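Local coordinates for protein GNA33 (Neisseria gonorrhoeae FA 1090, PDB 2G5D) that probably cleaves the beta-1,4 linkage between N-acetylmuramic acid and N-acetylglucosamine in peptidoglycan, forming a 1,6-anhydro bond in the N-acetylmuramic acid residue, at residues A[293-296]-A[301-304]; A[83-88]-A[96-101]; A[344-349]-A[380-385]; A[121-126]-A[255-260]; A[199-202]-A[207-210]. All blocks are in the same frame, centred on the assembly; numbering follows the deposited sequence.

Contact 1 (A[293-296]-A[301-304]); sequences AYMR and RLAE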
# COMPACT_ATOMS: atom_id res chain seq x y z
N ALA A 293 -2.75 -11.80 21.98
CA ALA A 293 -2.60 -12.59 23.20
C ALA A 293 -3.05 -11.83 24.46
O ALA A 293 -3.70 -12.41 25.34
CB ALA A 293 -1.18 -13.12 23.35
N TYR A 294 -2.70 -10.54 24.53
CA TYR A 294 -3.15 -9.69 25.64
C TYR A 294 -4.69 -9.61 25.70
O TYR A 294 -5.28 -9.62 26.78
CB TYR A 294 -2.54 -8.28 25.56
CG TYR A 294 -3.06 -7.33 26.63
CD1 TYR A 294 -2.39 -7.18 27.84
CD2 TYR A 294 -4.24 -6.60 26.43
CE1 TYR A 294 -2.88 -6.32 28.83
CE2 TYR A 294 -4.73 -5.74 27.40
CZ TYR A 294 -4.05 -5.61 28.60
OH TYR A 294 -4.54 -4.76 29.58
N MET A 295 -5.32 -9.55 24.54
CA MET A 295 -6.76 -9.39 24.42
C MET A 295 -7.54 -10.67 24.75
O MET A 295 -8.65 -10.63 25.30
CB MET A 295 -7.09 -8.90 23.00
CG MET A 295 -7.89 -7.60 22.95
SD MET A 295 -7.48 -6.35 24.19
CE MET A 295 -6.19 -5.38 23.42
N ARG A 296 -6.94 -11.82 24.41
CA ARG A 296 -7.52 -13.11 24.75
C ARG A 296 -7.50 -13.31 26.27
O ARG A 296 -8.43 -13.90 26.83
CB ARG A 296 -6.79 -14.25 24.02
CG ARG A 296 -7.70 -15.37 23.51
CD ARG A 296 -8.49 -14.97 22.24
NE ARG A 296 -7.94 -15.55 21.01
CZ ARG A 296 -8.50 -15.46 19.80
NH1 ARG A 296 -9.64 -14.80 19.62
NH2 ARG A 296 -7.91 -16.03 18.75
N ARG A 301 -10.75 -5.13 28.07
CA ARG A 301 -10.08 -3.99 27.47
C ARG A 301 -10.18 -3.89 25.94
O ARG A 301 -9.66 -2.93 25.36
CB ARG A 301 -8.61 -3.92 27.90
CG ARG A 301 -8.43 -3.75 29.39
CD ARG A 301 -8.25 -2.30 29.84
NE ARG A 301 -8.33 -2.18 31.30
CZ ARG A 301 -9.11 -1.31 31.95
NH1 ARG A 301 -9.87 -0.46 31.26
NH2 ARG A 301 -9.11 -1.28 33.28
N LEU A 302 -10.85 -4.87 25.31
CA LEU A 302 -10.94 -4.99 23.85
C LEU A 302 -11.60 -3.80 23.18
O LEU A 302 -11.03 -3.20 22.23
CB LEU A 302 -11.75 -6.25 23.49
CG LEU A 302 -11.51 -7.10 22.22
CD1 LEU A 302 -12.84 -7.50 21.57
CD2 LEU A 302 -10.59 -6.46 21.22
N ALA A 303 -12.82 -3.47 23.64
CA ALA A 303 -13.59 -2.36 23.07
C ALA A 303 -12.84 -1.03 23.20
O ALA A 303 -12.64 -0.32 22.21
CB ALA A 303 -14.97 -2.28 23.73
N GLU A 304 -12.39 -0.73 24.41
CA GLU A 304 -11.63 0.48 24.73
C GLU A 304 -10.44 0.73 23.79
O GLU A 304 -10.27 1.84 23.27
CB GLU A 304 -11.12 0.35 26.16
CG GLU A 304 -10.25 1.48 26.65
CD GLU A 304 -9.42 1.06 27.85
OE1 GLU A 304 -9.90 0.24 28.66
OE2 GLU A 304 -8.28 1.54 27.97
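Y294 is the first residue of 293-296 to touch 301-304, and it does so with its hydroxyl. Its CG is anti to the backbone N (chi1 176°), which carries the hydroxyl out to the aliphatic part of R301. Y294 OH lies 4.0 Å from R301 CG. R301 CB sits at the edge of the ring, near its plane. The ring and the guanidinium are almost coplanar, with 26° between their planes, but the touching is done by the carbons of the arginine.

Next comes M295, the buried residue of the group. The segments belong to two consecutive helices, 288-297 and 302-306, joined by a short connection within the MltA-specific insert range. M295 packs between the two segments, against L302. The bend at chi2 (37°) sets its sulfur beside the start of 301-304. M295 CG packs against L302 CD2 at 3.4 Å, tighter than usual for two carbons. M295 SD is 3.7 Å from L302 CA, and it also lies at the edge of the Y294 ring, in its plane. M275 of helix 271-276 touches both Y294 and M295. On helix 234-243, V235 meets M295 and P234 meets L302.

No hydrogen bond joins the two segments. The polar end of R301 turns instead to E304 in its own segment: R301 NH1 donates to E304 OE1 at 2.7 Å, in the guanidinium plane and on the syn side of the carboxylate, as part of a salt bridge. The other oxygen, E304 OE2, is held by the hydroxyls of Y274 and Y280.

Contact 2 (A[83-88]-A[96-101]); sequences AQAFQT and KRFFER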
# COMPACT_ATOMS: atom_id res chain seq x y z
N ALA A 83 4.62 -2.41 -24.35
CA ALA A 83 4.41 -3.31 -25.49
C ALA A 83 5.56 -4.32 -25.58
O ALA A 83 5.33 -5.53 -25.73
CB ALA A 83 4.26 -2.53 -26.79
N GLN A 84 6.79 -3.82 -25.47
CA GLN A 84 7.98 -4.66 -25.63
C GLN A 84 8.12 -5.69 -24.49
O GLN A 84 8.60 -6.80 -24.72
CB GLN A 84 9.23 -3.78 -25.69
CG GLN A 84 10.49 -4.54 -26.12
CD GLN A 84 10.35 -5.15 -27.52
OE1 GLN A 84 9.65 -4.61 -28.37
NE2 GLN A 84 11.01 -6.28 -27.75
N ALA A 85 7.71 -5.29 -23.28
CA ALA A 85 7.65 -6.18 -22.13
C ALA A 85 6.83 -7.44 -22.45
O ALA A 85 7.16 -8.51 -21.99
CB ALA A 85 7.09 -5.47 -20.88
N PHE A 86 5.78 -7.29 -23.27
CA PHE A 86 4.91 -8.43 -23.62
C PHE A 86 5.44 -9.27 -24.78
O PHE A 86 5.00 -10.39 -24.99
CB PHE A 86 3.45 -7.97 -23.81
CG PHE A 86 2.69 -7.87 -22.52
CD1 PHE A 86 2.82 -6.75 -21.70
CD2 PHE A 86 1.89 -8.93 -22.10
CE1 PHE A 86 2.13 -6.66 -20.47
CE2 PHE A 86 1.19 -8.87 -20.86
CZ PHE A 86 1.31 -7.73 -20.05
N GLN A 87 6.40 -8.72 -25.52
CA GLN A 87 7.11 -9.46 -26.56
C GLN A 87 8.46 -10.03 -26.06
O GLN A 87 9.24 -10.57 -26.83
CB GLN A 87 7.27 -8.58 -27.80
CG GLN A 87 5.93 -8.33 -28.52
CD GLN A 87 5.99 -7.25 -29.60
OE1 GLN A 87 5.02 -7.06 -30.34
NE2 GLN A 87 7.12 -6.53 -29.69
N THR A 88 8.72 -9.90 -24.75
CA THR A 88 9.90 -10.43 -24.10
C THR A 88 9.59 -11.74 -23.32
O THR A 88 8.69 -11.75 -22.48
CB THR A 88 10.46 -9.38 -23.13
OG1 THR A 88 10.64 -8.14 -23.84
CG2 THR A 88 11.77 -9.84 -22.49
N LYS A 96 16.74 -9.62 -18.62
CA LYS A 96 17.90 -8.75 -18.35
C LYS A 96 18.20 -7.81 -19.52
O LYS A 96 18.40 -6.60 -19.33
CB LYS A 96 19.14 -9.57 -18.06
CG LYS A 96 20.37 -8.72 -17.73
CD LYS A 96 21.48 -9.59 -17.23
CE LYS A 96 22.80 -9.14 -17.78
NZ LYS A 96 23.72 -10.30 -17.88
N ARG A 97 18.26 -8.39 -20.72
CA ARG A 97 18.55 -7.61 -21.93
C ARG A 97 17.54 -6.54 -22.25
O ARG A 97 17.93 -5.47 -22.69
CB ARG A 97 18.83 -8.51 -23.12
CG ARG A 97 20.21 -9.02 -23.01
CD ARG A 97 20.32 -10.51 -23.24
NE ARG A 97 20.61 -10.82 -24.63
CZ ARG A 97 21.84 -10.95 -25.12
NH1 ARG A 97 22.00 -11.25 -26.40
NH2 ARG A 97 22.90 -10.80 -24.32
N PHE A 98 16.26 -6.84 -21.99
CA PHE A 98 15.15 -5.88 -22.01
C PHE A 98 15.37 -4.66 -21.06
O PHE A 98 15.16 -3.52 -21.47
CB PHE A 98 13.85 -6.60 -21.65
CG PHE A 98 12.67 -5.69 -21.42
CD1 PHE A 98 12.09 -4.99 -22.48
CD2 PHE A 98 12.12 -5.56 -20.15
CE1 PHE A 98 11.01 -4.15 -22.27
CE2 PHE A 98 11.02 -4.73 -19.92
CZ PHE A 98 10.47 -4.02 -20.98
N PHE A 99 15.77 -4.92 -19.82
CA PHE A 99 15.96 -3.85 -18.84
C PHE A 99 17.23 -3.05 -19.18
O PHE A 99 17.30 -1.86 -18.93
CB PHE A 99 15.96 -4.35 -17.37
CG PHE A 99 14.60 -4.84 -16.89
CD1 PHE A 99 14.39 -6.19 -16.58
CD2 PHE A 99 13.52 -3.94 -16.77
CE1 PHE A 99 13.11 -6.65 -16.14
CE2 PHE A 99 12.24 -4.40 -16.34
CZ PHE A 99 12.04 -5.75 -16.02
N GLU A 100 18.24 -3.72 -19.73
CA GLU A 100 19.49 -3.06 -20.17
C GLU A 100 19.36 -2.20 -21.42
O GLU A 100 19.98 -1.11 -21.51
CB GLU A 100 20.59 -4.09 -20.38
CG GLU A 100 21.09 -4.65 -19.06
CD GLU A 100 22.13 -5.72 -19.25
OE1 GLU A 100 22.79 -6.05 -18.25
OE2 GLU A 100 22.29 -6.22 -20.37
N ARG A 101 18.56 -2.69 -22.36
CA ARG A 101 18.43 -2.13 -23.68
C ARG A 101 17.44 -0.99 -23.76
O ARG A 101 17.60 -0.11 -24.58
CB ARG A 101 18.06 -3.22 -24.69
CG ARG A 101 19.30 -3.97 -25.20
CD ARG A 101 18.99 -5.30 -25.82
NE ARG A 101 20.23 -6.05 -26.06
CZ ARG A 101 20.41 -6.93 -27.04
NH1 ARG A 101 19.42 -7.19 -27.90
NH2 ARG A 101 21.59 -7.55 -27.16
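F98 reaches from helix 92-102 to segment 83-88, and nearly every atom of its side chain has a neighbour there. Its CG is anti to the backbone N (chi1 171°), which aims the ring at that segment. F98 CB starts the contact against the methyl of T88, 3.9 Å from T88 CG2. F98 CG comes next, 4.0 Å from T88 OG1. F98 CD1 is 3.7 Å from T88 OG1 and also lies close to Q84 CG. F98 CE1 lies 3.9 Å from Q84 CB and 3.6 Å from the backbone A85 N. At the tip, F98 CZ packs on the methyl of A85, with 3.7 Å to A85 CB. F98 CE2 is a little farther from the same methyl.

The partners come at the ring obliquely, and T88 crosses it at about a right angle. The hydroxyl of T88 has its own bond: T88 OG1 donates to Q84 O at 2.6 Å, from above the carbonyl plane. This ties T88 back to the carbonyl of Q84 and limits rotation about chi1 of T88, whose methyl meets F98 CB. Q84 touches the ring with its aliphatic carbons; its amide looks elsewhere, OE1 accepting from R23 N. R66 of helix 58-72 binds A85 O and T88 O, both on the backbone.

F103 meets the F98 ring edge-to-face, and F65 and L62 of helix 58-72 touch A85 and T88. The arrangement is helix-loop-helix packing: consecutive helices 79-86 and 92-102 meet through F98, with helix 58-72 against A85 and T88.

Contact 3 (A[344-349]-A[380-385]); sequences RHYITL and KGAVRV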
# COMPACT_ATOMS: atom_id res chain seq x y z
N ARG A 344 5.82 9.62 -4.54
CA ARG A 344 5.61 10.10 -5.91
C ARG A 344 6.09 11.53 -6.19
O ARG A 344 6.10 11.96 -7.34
CB ARG A 344 4.14 10.00 -6.28
CG ARG A 344 3.68 8.60 -6.58
CD ARG A 344 2.25 8.64 -7.05
NE ARG A 344 2.20 9.07 -8.45
CZ ARG A 344 1.10 9.12 -9.19
NH1 ARG A 344 -0.06 8.77 -8.66
NH2 ARG A 344 1.18 9.50 -10.46
N HIS A 345 6.47 12.25 -5.15
CA HIS A 345 7.18 13.51 -5.31
C HIS A 345 8.49 13.26 -6.02
O HIS A 345 9.02 14.15 -6.67
CB HIS A 345 7.49 14.15 -3.96
CG HIS A 345 6.29 14.74 -3.28
ND1 HIS A 345 5.40 15.56 -3.92
CD2 HIS A 345 5.88 14.67 -1.99
CE1 HIS A 345 4.47 15.96 -3.07
NE2 HIS A 345 4.74 15.43 -1.89
N TYR A 346 9.00 12.03 -5.85
CA TYR A 346 10.37 11.69 -6.21
C TYR A 346 10.49 10.55 -7.24
O TYR A 346 11.35 10.61 -8.13
CB TYR A 346 11.21 11.42 -4.95
CG TYR A 346 11.39 12.67 -4.09
CD1 TYR A 346 10.74 12.80 -2.86
CD2 TYR A 346 12.15 13.76 -4.54
CE1 TYR A 346 10.87 13.97 -2.09
CE2 TYR A 346 12.28 14.93 -3.78
CZ TYR A 346 11.65 15.02 -2.55
OH TYR A 346 11.78 16.16 -1.78
N ILE A 347 9.62 9.55 -7.12
CA ILE A 347 9.67 8.35 -7.98
C ILE A 347 8.48 8.33 -8.93
O ILE A 347 7.35 8.58 -8.52
CB ILE A 347 9.67 6.99 -7.16
CG1 ILE A 347 10.78 6.98 -6.08
CG2 ILE A 347 9.74 5.76 -8.11
CD1 ILE A 347 12.18 7.32 -6.57
N THR A 348 8.78 8.07 -10.21
CA THR A 348 7.75 7.98 -11.23
C THR A 348 6.98 6.68 -11.00
O THR A 348 7.59 5.62 -10.85
CB THR A 348 8.37 8.06 -12.65
OG1 THR A 348 9.11 9.29 -12.78
CG2 THR A 348 7.28 8.04 -13.72
N LEU A 349 5.66 6.76 -10.93
CA LEU A 349 4.84 5.61 -10.56
C LEU A 349 4.84 4.56 -11.68
O LEU A 349 4.60 4.88 -12.83
CB LEU A 349 3.39 6.00 -10.16
CG LEU A 349 2.54 4.90 -9.52
CD1 LEU A 349 3.05 4.48 -8.11
CD2 LEU A 349 1.09 5.33 -9.46
N LYS A 380 7.74 8.71 2.64
CA LYS A 380 8.13 10.06 2.18
C LYS A 380 9.64 10.18 2.03
O LYS A 380 10.40 9.66 2.87
CB LYS A 380 7.63 11.17 3.13
CG LYS A 380 6.11 11.33 3.28
CD LYS A 380 5.39 11.75 1.99
CE LYS A 380 3.91 11.95 2.24
NZ LYS A 380 3.08 11.79 1.01
N GLY A 381 10.06 10.89 0.99
CA GLY A 381 11.49 11.07 0.71
C GLY A 381 11.98 10.47 -0.59
O GLY A 381 11.37 9.52 -1.14
N ALA A 382 13.08 11.03 -1.10
CA ALA A 382 13.69 10.56 -2.36
C ALA A 382 14.13 9.07 -2.33
O ALA A 382 13.88 8.32 -3.29
CB ALA A 382 14.84 11.47 -2.75
N VAL A 383 14.81 8.69 -1.25
CA VAL A 383 15.24 7.31 -1.00
C VAL A 383 14.42 6.72 0.15
O VAL A 383 14.79 6.83 1.32
CB VAL A 383 16.79 7.19 -0.72
CG1 VAL A 383 17.22 5.74 -0.77
CG2 VAL A 383 17.63 8.04 -1.70
N ARG A 384 13.30 6.10 -0.19
CA ARG A 384 12.34 5.60 0.79
C ARG A 384 11.44 4.53 0.15
O ARG A 384 10.64 4.84 -0.72
CB ARG A 384 11.51 6.77 1.37
CG ARG A 384 10.58 6.43 2.56
CD ARG A 384 11.33 6.01 3.82
NE ARG A 384 10.36 5.58 4.82
CZ ARG A 384 9.97 4.32 4.99
NH1 ARG A 384 10.51 3.34 4.28
NH2 ARG A 384 9.05 4.06 5.91
N VAL A 385 11.58 3.28 0.60
CA VAL A 385 10.82 2.16 0.02
C VAL A 385 10.07 1.28 1.05
O VAL A 385 10.66 0.77 2.01
CB VAL A 385 11.73 1.23 -0.88
CG1 VAL A 385 10.88 0.08 -1.53
CG2 VAL A 385 12.44 2.06 -1.97
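Y346 lays its ring over the backbone and methyl of A382. The methyl of A382 sits over one face, offset toward the rim. A382 CB is 4.1 Å from the centroid of the Y346 ring and 21° off the ring normal, a CH-pi contact. The rest of the overlap is with backbone. Y346 CD1 lies 3.4 Å from A382 N and 3.5 Å from G381 C, so one side of the ring runs along the peptide that joins G381 to A382. A chi1 of -66°, with CG anti to the carbonyl carbon, turns the ring toward this peptide.

I347 makes a smaller contact beside the tyrosine, with I347 CD1 3.8 Å from A382 O. No hydrogen bond crosses between the segments. D343 links them from outside: its carboxylate takes the N-H of H345 with one oxygen and that of G381 with the other. Y346 OH bonds to G38 O, and A40 touches both Y346 and A382. Y420 meets the Y346 ring near the C-terminus.

The contact packs the loop between strands 339-342 and 352-358 against the turn that enters strand 384-391. Both lie in the 3D domain range, and the contact joins two connecting loops of that domain, consistent with a fold of the double-psi beta-barrel group to which the family is assigned.

Contact 4 (A[121-126]-A[255-260]); sequences YYEPVL and YIRIGY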
# COMPACT_ATOMS: atom_id res chain seq x y z
N TYR A 121 6.01 -4.23 4.07
CA TYR A 121 4.59 -4.45 4.29
C TYR A 121 4.15 -5.73 3.62
O TYR A 121 4.91 -6.31 2.85
CB TYR A 121 3.73 -3.25 3.87
CG TYR A 121 3.61 -2.93 2.39
CD1 TYR A 121 2.37 -2.99 1.74
CD2 TYR A 121 4.72 -2.51 1.65
CE1 TYR A 121 2.25 -2.65 0.39
CE2 TYR A 121 4.60 -2.16 0.31
CZ TYR A 121 3.38 -2.25 -0.31
OH TYR A 121 3.29 -1.90 -1.64
N TYR A 122 2.93 -6.15 3.93
CA TYR A 122 2.43 -7.44 3.47
C TYR A 122 0.90 -7.53 3.46
O TYR A 122 0.21 -6.65 3.98
CB TYR A 122 3.03 -8.58 4.32
CG TYR A 122 2.31 -8.86 5.63
CD1 TYR A 122 1.61 -10.05 5.82
CD2 TYR A 122 2.35 -7.93 6.67
CE1 TYR A 122 0.96 -10.29 7.01
CE2 TYR A 122 1.71 -8.18 7.85
CZ TYR A 122 1.01 -9.36 8.03
OH TYR A 122 0.39 -9.58 9.21
N GLU A 123 0.40 -8.61 2.86
CA GLU A 123 -1.01 -8.91 2.83
C GLU A 123 -1.35 -9.99 3.86
O GLU A 123 -0.96 -11.15 3.70
CB GLU A 123 -1.45 -9.34 1.42
CG GLU A 123 -2.97 -9.60 1.33
CD GLU A 123 -3.41 -10.15 -0.01
OE1 GLU A 123 -2.56 -10.52 -0.83
OE2 GLU A 123 -4.64 -10.22 -0.24
N PRO A 124 -2.08 -9.63 4.93
CA PRO A 124 -2.36 -10.66 5.94
C PRO A 124 -3.36 -11.74 5.50
O PRO A 124 -4.26 -11.47 4.70
CB PRO A 124 -2.93 -9.86 7.12
CG PRO A 124 -3.46 -8.62 6.52
CD PRO A 124 -2.65 -8.32 5.29
N VAL A 125 -3.15 -12.95 6.01
CA VAL A 125 -4.13 -14.05 5.97
C VAL A 125 -4.76 -14.17 7.36
O VAL A 125 -4.07 -14.20 8.36
CB VAL A 125 -3.48 -15.41 5.53
CG1 VAL A 125 -4.47 -16.59 5.63
CG2 VAL A 125 -2.97 -15.30 4.13
N LEU A 126 -6.08 -14.21 7.44
CA LEU A 126 -6.71 -14.45 8.74
C LEU A 126 -7.81 -15.48 8.67
O LEU A 126 -8.56 -15.51 7.71
CB LEU A 126 -7.17 -13.15 9.44
CG LEU A 126 -7.84 -11.95 8.75
CD1 LEU A 126 -8.65 -11.17 9.76
CD2 LEU A 126 -6.79 -11.04 8.04
N TYR A 255 -9.65 -19.37 0.15
CA TYR A 255 -9.39 -17.96 0.39
C TYR A 255 -10.58 -17.13 -0.07
O TYR A 255 -11.11 -17.36 -1.16
CB TYR A 255 -8.11 -17.51 -0.32
CG TYR A 255 -6.84 -18.09 0.27
CD1 TYR A 255 -5.97 -18.87 -0.50
CD2 TYR A 255 -6.51 -17.87 1.61
CE1 TYR A 255 -4.79 -19.40 0.05
CE2 TYR A 255 -5.35 -18.39 2.17
CZ TYR A 255 -4.50 -19.15 1.40
OH TYR A 255 -3.35 -19.66 1.99
N ILE A 256 -10.99 -16.19 0.77
CA ILE A 256 -11.89 -15.11 0.37
C ILE A 256 -11.05 -13.82 0.34
O ILE A 256 -10.53 -13.38 1.37
CB ILE A 256 -13.11 -14.97 1.33
CG1 ILE A 256 -14.03 -16.19 1.19
CG2 ILE A 256 -13.89 -13.71 1.03
CD1 ILE A 256 -15.00 -16.40 2.35
N ARG A 257 -10.90 -13.26 -0.85
CA ARG A 257 -10.00 -12.14 -1.08
C ARG A 257 -10.71 -10.82 -0.85
O ARG A 257 -11.78 -10.56 -1.41
CB ARG A 257 -9.40 -12.22 -2.48
CG ARG A 257 -8.79 -13.60 -2.83
CD ARG A 257 -7.74 -13.51 -3.95
NE ARG A 257 -6.68 -12.55 -3.61
CZ ARG A 257 -6.43 -11.42 -4.27
NH1 ARG A 257 -7.13 -11.09 -5.35
NH2 ARG A 257 -5.45 -10.62 -3.86
N ILE A 258 -10.12 -10.00 0.01
CA ILE A 258 -10.72 -8.76 0.48
C ILE A 258 -9.77 -7.59 0.17
O ILE A 258 -8.60 -7.59 0.57
CB ILE A 258 -11.06 -8.85 2.02
CG1 ILE A 258 -11.98 -10.05 2.32
CG2 ILE A 258 -11.72 -7.60 2.52
CD1 ILE A 258 -13.31 -10.04 1.54
N GLY A 259 -10.28 -6.60 -0.57
CA GLY A 259 -9.47 -5.46 -0.98
C GLY A 259 -10.03 -4.15 -0.44
O GLY A 259 -11.21 -4.07 -0.12
N TYR A 260 -9.17 -3.14 -0.34
CA TYR A 260 -9.57 -1.79 0.01
C TYR A 260 -10.62 -1.21 -0.96
O TYR A 260 -10.44 -1.26 -2.17
CB TYR A 260 -8.34 -0.88 0.03
CG TYR A 260 -8.63 0.56 0.35
CD1 TYR A 260 -8.68 1.02 1.67
CD2 TYR A 260 -8.87 1.48 -0.67
CE1 TYR A 260 -8.96 2.35 1.95
CE2 TYR A 260 -9.16 2.80 -0.40
CZ TYR A 260 -9.19 3.23 0.91
OH TYR A 260 -9.46 4.55 1.17
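E123 and R257 meet at about a right angle, the carboxylate and guanidinium planes standing 78° apart. E123 is stretched out, with CG anti to the backbone N (chi1 -177°) and the chain extended beyond it. R257 bends at chi3 (55°), which brings its NH2 toward the carboxylate. The gap from E123 OE2 to R257 NH2 is 3.7 Å, a long salt bridge and not a hydrogen bond. The oxygen approaches the guanidinium obliquely.

V125 and Y255 also cross at about a right angle. The methyl V125 CG1 comes to the edge of the tyrosine ring, near its plane, at 4.0 Å from Y255 CE2. Y391 packs edge-to-face with the Y255 ring and also touches V125 and E123.

The backbones are well apart: the CA atoms of V125 and Y255 are 8.6 Å from each other. This is side-chain packing across an intervening strand, 246-249, in the MltA-specific insert range. That strand runs parallel to strand 116-129 and antiparallel to strand 255-263. It supplies the stronger polar partners: R247 forms a salt bridge with E123 OE1, so two arginines share one buried carboxylate, and K249 NZ bonds to Y255 OH. Strand 384-391 lies along another side of strand 116-129, while helix 234-243 covers Y121, P124 and L126.

Contact 5 (A[199-202]-A[207-210]); sequences KGRF and FLPY
R201 and L208 are the hydrogen-bonded pair at the middle of a beta hairpin made of strands 197-203 and 206-209. The hairpin belongs to a small mixed sheet in the MltA-specific insert, where strands 148-151 and 182-184 flank it.

Three backbone hydrogen bonds hold it. R201 N donates to L208 O and L208 N to R201 O, each at 3.2 Å, the second nearly straight at 171°. Y210 N donates to K199 O at a similar length. G200 pairs with P209 and F202 with F207 without such bonds. G200 CA lies 3.1 Å from L208 O.

The aromatic contact is on the face that carries F202 and F207. F207 turns its edge toward the face of F202 in an offset edge-to-face pair, with the planes at 65° and centroids 5.3 Å apart. F207 CD2 comes within 3.5 Å of F202 CE2. F207 CZ approaches G200 C, and R201 N sits over one face of the F207 ring. I148 and I165 touch both phenylalanines.

Apolar packing also occurs around R201. R201 CB, CG and CD pass Y210 CD2 and CE2, the two side chains crossing at about a right angle, with R201 CG 3.9 Å from Y210 CD2. L208 CD1 lies over one face of the guanidinium.

Polar ends are taken up outside the pair: K199 NZ by D262 and S149, Y210 OH by D146, and R201 NH1 by E203. A water bridges the strands. It accepts from R201 NE at 2.6 Å, in the guanidinium plane, and donates to P209 O at 2.8 Å.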
# COMPACT_ATOMS: atom_id res chain seq x y z
N LYS A 199 -16.41 12.19 4.06
CA LYS A 199 -17.30 11.03 4.11
C LYS A 199 -18.38 11.21 5.19
O LYS A 199 -18.07 11.51 6.35
CB LYS A 199 -16.50 9.74 4.36
CG LYS A 199 -15.14 9.67 3.67
CD LYS A 199 -15.25 9.41 2.17
CE LYS A 199 -13.89 9.48 1.51
NZ LYS A 199 -13.89 8.89 0.14
N GLY A 200 -19.64 11.01 4.80
CA GLY A 200 -20.75 11.19 5.73
C GLY A 200 -22.05 10.52 5.32
O GLY A 200 -22.07 9.66 4.43
N ARG A 201 -23.13 10.92 5.99
CA ARG A 201 -24.46 10.37 5.76
C ARG A 201 -25.53 11.42 6.05
O ARG A 201 -25.35 12.26 6.93
CB ARG A 201 -24.70 9.13 6.63
CG ARG A 201 -24.42 9.34 8.11
CD ARG A 201 -24.88 8.18 8.97
NE ARG A 201 -25.06 8.62 10.36
CZ ARG A 201 -26.22 8.95 10.90
NH1 ARG A 201 -27.34 8.88 10.20
NH2 ARG A 201 -26.26 9.35 12.16
N PHE A 202 -26.65 11.35 5.32
CA PHE A 202 -27.79 12.24 5.55
C PHE A 202 -28.54 11.81 6.82
O PHE A 202 -28.76 10.62 7.05
CB PHE A 202 -28.76 12.23 4.36
CG PHE A 202 -28.11 12.55 3.03
CD1 PHE A 202 -28.08 11.59 2.02
CD2 PHE A 202 -27.54 13.79 2.79
CE1 PHE A 202 -27.48 11.87 0.78
CE2 PHE A 202 -26.95 14.09 1.56
CZ PHE A 202 -26.91 13.12 0.56
N PHE A 207 -25.75 16.79 6.98
CA PHE A 207 -24.73 15.85 6.51
C PHE A 207 -23.67 15.78 7.61
O PHE A 207 -22.95 16.75 7.86
CB PHE A 207 -24.13 16.34 5.19
CG PHE A 207 -23.42 15.27 4.40
CD1 PHE A 207 -22.02 15.17 4.43
CD2 PHE A 207 -24.14 14.38 3.61
CE1 PHE A 207 -21.36 14.19 3.71
CE2 PHE A 207 -23.48 13.39 2.88
CZ PHE A 207 -22.09 13.30 2.93
N LEU A 208 -23.61 14.64 8.28
CA LEU A 208 -22.77 14.45 9.46
C LEU A 208 -21.62 13.49 9.15
O LEU A 208 -21.79 12.60 8.31
CB LEU A 208 -23.58 13.84 10.60
CG LEU A 208 -25.03 14.30 10.84
CD1 LEU A 208 -25.78 13.22 11.60
CD2 LEU A 208 -25.06 15.63 11.56
N PRO A 209 -20.46 13.67 9.82
CA PRO A 209 -19.35 12.71 9.70
C PRO A 209 -19.86 11.27 9.81
O PRO A 209 -20.79 11.01 10.57
CB PRO A 209 -18.46 13.06 10.90
CG PRO A 209 -18.67 14.51 11.08
CD PRO A 209 -20.10 14.80 10.71
N TYR A 210 -19.28 10.35 9.04
CA TYR A 210 -19.68 8.96 9.11
C TYR A 210 -19.23 8.33 10.44
O TYR A 210 -18.41 8.92 11.17
CB TYR A 210 -19.20 8.13 7.90
CG TYR A 210 -20.11 6.94 7.66
CD1 TYR A 210 -19.74 5.65 8.05
CD2 TYR A 210 -21.38 7.13 7.13
CE1 TYR A 210 -20.61 4.57 7.88
CE2 TYR A 210 -22.25 6.08 6.95
CZ TYR A 210 -21.86 4.80 7.32
OH TYR A 210 -22.74 3.76 7.15
O HOH W 1 -22.75 9.18 11.33

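Contact 2 is the one whose touching residues are all buried; the other four are partly buried. Contacts 3 and 4 are nearest the centre of the chain and reach neighbouring strands, 384-391 and 116-129, yet lie on opposite sides of that centre. Contacts 1, 4 and 5 share the MltA-specific insert range, whereas contact 3 is in the 3D domain. Contacts 1 and 2 both join consecutive helices by apolar packing, but their centres are about 52 Å apart. Backbone hydrogen bonds cross only in contact 5, a true strand pair. Contact 4 relies on side chains and a long salt bridge, and contact 3 on a ring over a peptide.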